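Local coordinates for protein glycoside hydrolase family 61 (Trichoderma reesei QM6a, PDB 5O2X) that acts as a copper-dependent lytic polysaccharide monooxygenase of family AA9, probably cleaving cellulose chains oxidatively, at residues T108-F112 / Y153-H157. Numbering follows the deposited sequence. Where two conformers were deposited one is given.
Sequences TLEFF and YVLRH
Two hydrogen bonds hold Tyr153 OH, one with the carbonyl O of Ala149 and one with NE2 of Gln189, fixing the hydroxyl end of a ring whose CE2 meets Phe112. There CZ of Phe112 lies 4.0 Å from CE2 of Tyr153; the phenylalanine offers its edge, and the side chains cross at about a right angle. The main meeting, between Phe111 and Arg156, is apolar in its closest atoms. CB of Arg156 comes to 3.7 Å from CE1 of Phe111, and CD stands over one face, 4.0 Å from the ring centroid and 17° off the normal, a CH-pi contact displaced toward the rim. This follows from an arginine chain extended as far as NE, with CG anti to the backbone N (chi1 -179°), which carries its methylenes across the ring. The guanidinium lies farther out, its plane steeply tilted to the ring; with CZ 5.9 Å from the centroid of Phe111, any cation-pi attraction is weak. Its polar ends are satisfied elsewhere, NH1 in a salt bridge to Glu158 and NE and NH2 by the carbonyls of Ile55 and Ile54. CG1 of Val154 reaches the edge of the Phe111 ring (4.3 Å to CE1), while its other branch, CG2, packs on CD1 of Leu109 at 3.9 Å. An alanine in place of Phe111 would probably open a gap facing the arginine methylenes and take the ring edge from Val154 CG1, though the guanidinium would keep its polar partners. The axes of 110-112 and 153-157 approach to 8.7 Å at 60°, too distant for direct pairing: backbone hydrogen bonds of Phe112 with Leu94 and of Val154 with Ala95 place strand 90-96 between, antiparallel to both, so the contact bridges alternate strands of one sheet in the AA9 beta-sandwich.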
ATOM      1  N   THR A 108      -8.976  12.180   7.815  1.00  7.42           N
ATOM      2  CA  THR A 108      -8.643  12.131   9.225  1.00  8.16           C
ATOM      3  C   THR A 108      -7.663  11.006   9.552  1.00  7.26           C
ATOM      4  O   THR A 108      -7.182  10.920  10.698  1.00  8.85           O
ATOM      5  CB  THR A 108      -9.909  11.964  10.118  1.00  9.78           C
ATOM      6  OG1 THR A 108     -10.447  10.665   9.984  1.00 10.34           O
ATOM      7  CG2 THR A 108     -10.937  13.038   9.849  1.00 10.84           C
ATOM      8  N   LEU A 109      -7.396  10.119   8.608  1.00  6.01           N
ATOM      9  CA  LEU A 109      -6.593   8.933   8.900  1.00  5.76           C
ATOM     10  C   LEU A 109      -5.147   9.337   9.151  1.00  5.73           C
ATOM     11  O   LEU A 109      -4.542  10.091   8.373  1.00  6.41           O
ATOM     12  CB  LEU A 109      -6.657   7.951   7.725  1.00  5.88           C
ATOM     13  CG  LEU A 109      -8.008   7.283   7.500  1.00  6.34           C
ATOM     14  CD1 LEU A 109      -8.026   6.574   6.164  1.00  6.78           C
ATOM     15  CD2 LEU A 109      -8.318   6.304   8.624  1.00  7.40           C
ATOM     16  N   GLU A 110      -4.574   8.796  10.235  0.61  5.71           N
ATOM     17  CA  GLU A 110      -3.195   9.082  10.600  0.61  5.97           C
ATOM     18  C   GLU A 110      -2.389   7.783  10.462  0.61  5.16           C
ATOM     19  O   GLU A 110      -2.510   6.839  11.264  0.61  5.44           O
ATOM     20  CB  GLU A 110      -3.130   9.680  11.997  0.61  6.80           C
ATOM     21  CG  GLU A 110      -3.816  11.040  12.058  0.61  7.78           C
ATOM     22  CD  GLU A 110      -3.895  11.615  13.429  0.61 10.18           C
ATOM     23  OE1 GLU A 110      -3.297  11.057  14.360  0.61 13.80           O
ATOM     24  OE2 GLU A 110      -4.584  12.646  13.575  0.61 12.55           O
ATOM     25  N   PHE A 111      -1.578   7.752   9.418  1.00  5.11           N
ATOM     26  CA  PHE A 111      -0.888   6.558   8.972  1.00  4.72           C
ATOM     27  C   PHE A 111       0.437   6.381   9.689  1.00  4.78           C
ATOM     28  O   PHE A 111       1.267   7.298   9.737  1.00  5.82           O
ATOM     29  CB  PHE A 111      -0.619   6.653   7.476  1.00  4.78           C
ATOM     30  CG  PHE A 111      -1.867   6.610   6.656  1.00  4.74           C
ATOM     31  CD1 PHE A 111      -2.502   5.405   6.389  1.00  4.93           C
ATOM     32  CD2 PHE A 111      -2.450   7.780   6.184  1.00  5.44           C
ATOM     33  CE1 PHE A 111      -3.687   5.349   5.662  1.00  5.18           C
ATOM     34  CE2 PHE A 111      -3.641   7.732   5.479  1.00  6.15           C
ATOM     35  CZ  PHE A 111      -4.249   6.525   5.195  1.00  5.82           C
ATOM     36  N   PHE A 112       0.669   5.168  10.212  1.00  4.59           N
ATOM     37  CA  PHE A 112       1.976   4.763  10.717  1.00  4.60           C
ATOM     38  C   PHE A 112       2.527   3.678   9.785  1.00  4.06           C
ATOM     39  O   PHE A 112       1.795   2.827   9.282  1.00  4.41           O
ATOM     40  CB  PHE A 112       1.927   4.319  12.191  1.00  5.21           C
ATOM     41  CG  PHE A 112       0.920   3.245  12.523  1.00  5.33           C
ATOM     42  CD1 PHE A 112      -0.389   3.590  12.913  1.00  5.87           C
ATOM     43  CD2 PHE A 112       1.259   1.914  12.509  1.00  5.65           C
ATOM     44  CE1 PHE A 112      -1.284   2.628  13.249  1.00  6.71           C
ATOM     45  CE2 PHE A 112       0.347   0.946  12.875  1.00  5.93           C
ATOM     46  CZ  PHE A 112      -0.934   1.288  13.245  1.00  6.87           C
ATOM     47  N   TYR A 153      -8.613  -0.863  10.900  1.00  5.38           N
ATOM     48  CA  TYR A 153      -7.566  -0.083  10.296  1.00  5.07           C
ATOM     49  C   TYR A 153      -7.690  -0.067   8.784  1.00  4.79           C
ATOM     50  O   TYR A 153      -8.037  -1.082   8.170  1.00  4.82           O
ATOM     51  CB  TYR A 153      -6.180  -0.659  10.593  1.00  5.02           C
ATOM     52  CG  TYR A 153      -5.818  -0.718  12.071  1.00  5.27           C
ATOM     53  CD1 TYR A 153      -6.210  -1.795  12.869  1.00  5.70           C
ATOM     54  CD2 TYR A 153      -5.053   0.270  12.669  1.00  5.51           C
ATOM     55  CE1 TYR A 153      -5.913  -1.849  14.245  1.00  6.30           C
ATOM     56  CE2 TYR A 153      -4.736   0.224  14.035  1.00  6.25           C
ATOM     57  CZ  TYR A 153      -5.143  -0.863  14.791  1.00  6.47           C
ATOM     58  OH  TYR A 153      -4.809  -0.878  16.137  1.00  7.39           O
ATOM     59  N   VAL A 154      -7.341   1.071   8.183  1.00  4.30           N
ATOM     60  CA  VAL A 154      -7.061   1.112   6.751  1.00  4.31           C
ATOM     61  C   VAL A 154      -5.584   0.726   6.580  1.00  4.26           C
ATOM     62  O   VAL A 154      -4.692   1.333   7.175  1.00  5.06           O
ATOM     63  CB  VAL A 154      -7.340   2.478   6.153  1.00  4.54           C
ATOM     64  CG1 VAL A 154      -6.857   2.550   4.705  1.00  5.09           C
ATOM     65  CG2 VAL A 154      -8.834   2.769   6.184  1.00  5.23           C
ATOM     66  N   LEU A 155      -5.376  -0.271   5.721  1.00  4.24           N
ATOM     67  CA  LEU A 155      -4.057  -0.725   5.281  1.00  4.35           C
ATOM     68  C   LEU A 155      -3.797  -0.031   3.934  1.00  4.08           C
ATOM     69  O   LEU A 155      -4.546  -0.253   2.983  1.00  4.61           O
ATOM     70  CB  LEU A 155      -4.066  -2.239   5.165  1.00  4.81           C
ATOM     71  CG  LEU A 155      -2.948  -2.947   4.460  1.00  6.12           C
ATOM     72  CD1 LEU A 155      -1.667  -2.682   5.150  1.00  7.17           C
ATOM     73  CD2 LEU A 155      -3.251  -4.438   4.373  1.00  7.06           C
ATOM     74  N   ARG A 156      -2.772   0.801   3.886  1.00  4.17           N
ATOM     75  CA  ARG A 156      -2.402   1.568   2.709  1.00  3.84           C
ATOM     76  C   ARG A 156      -1.086   1.025   2.212  1.00  4.00           C
ATOM     77  O   ARG A 156      -0.030   1.265   2.792  1.00  4.53           O
ATOM     78  CB  ARG A 156      -2.309   3.055   3.055  1.00  4.01           C
ATOM     79  CG  ARG A 156      -1.946   3.968   1.902  1.00  4.24           C
ATOM     80  CD  ARG A 156      -1.733   5.398   2.381  1.00  4.47           C
ATOM     81  NE  ARG A 156      -1.414   6.341   1.311  1.00  4.57           N
ATOM     82  CZ  ARG A 156      -0.237   6.432   0.710  1.00  4.39           C
ATOM     83  NH1 ARG A 156       0.785   5.694   1.136  1.00  5.05           N
ATOM     84  NH2 ARG A 156      -0.063   7.242  -0.323  1.00  4.40           N
ATOM     85  N   HIS A 157      -1.171   0.262   1.105  1.00  3.80           N
ATOM     86  CA  HIS A 157      -0.003  -0.330   0.436  1.00  3.80           C
ATOM     87  C   HIS A 157       0.366   0.539  -0.748  1.00  4.01           C
ATOM     88  O   HIS A 157      -0.522   1.074  -1.420  1.00  5.23           O
ATOM     89  CB  HIS A 157      -0.424  -1.730  -0.032  1.00  4.11           C
ATOM     90  CG  HIS A 157       0.581  -2.410  -0.893  1.00  4.40           C
ATOM     91  ND1 HIS A 157       1.776  -2.922  -0.464  1.00  4.50           N
ATOM     92  CD2 HIS A 157       0.595  -2.638  -2.235  1.00  5.55           C
ATOM     93  CE1 HIS A 157       2.436  -3.457  -1.479  1.00  4.80           C
ATOM     94  NE2 HIS A 157       1.737  -3.304  -2.576  1.00  5.87           N
TER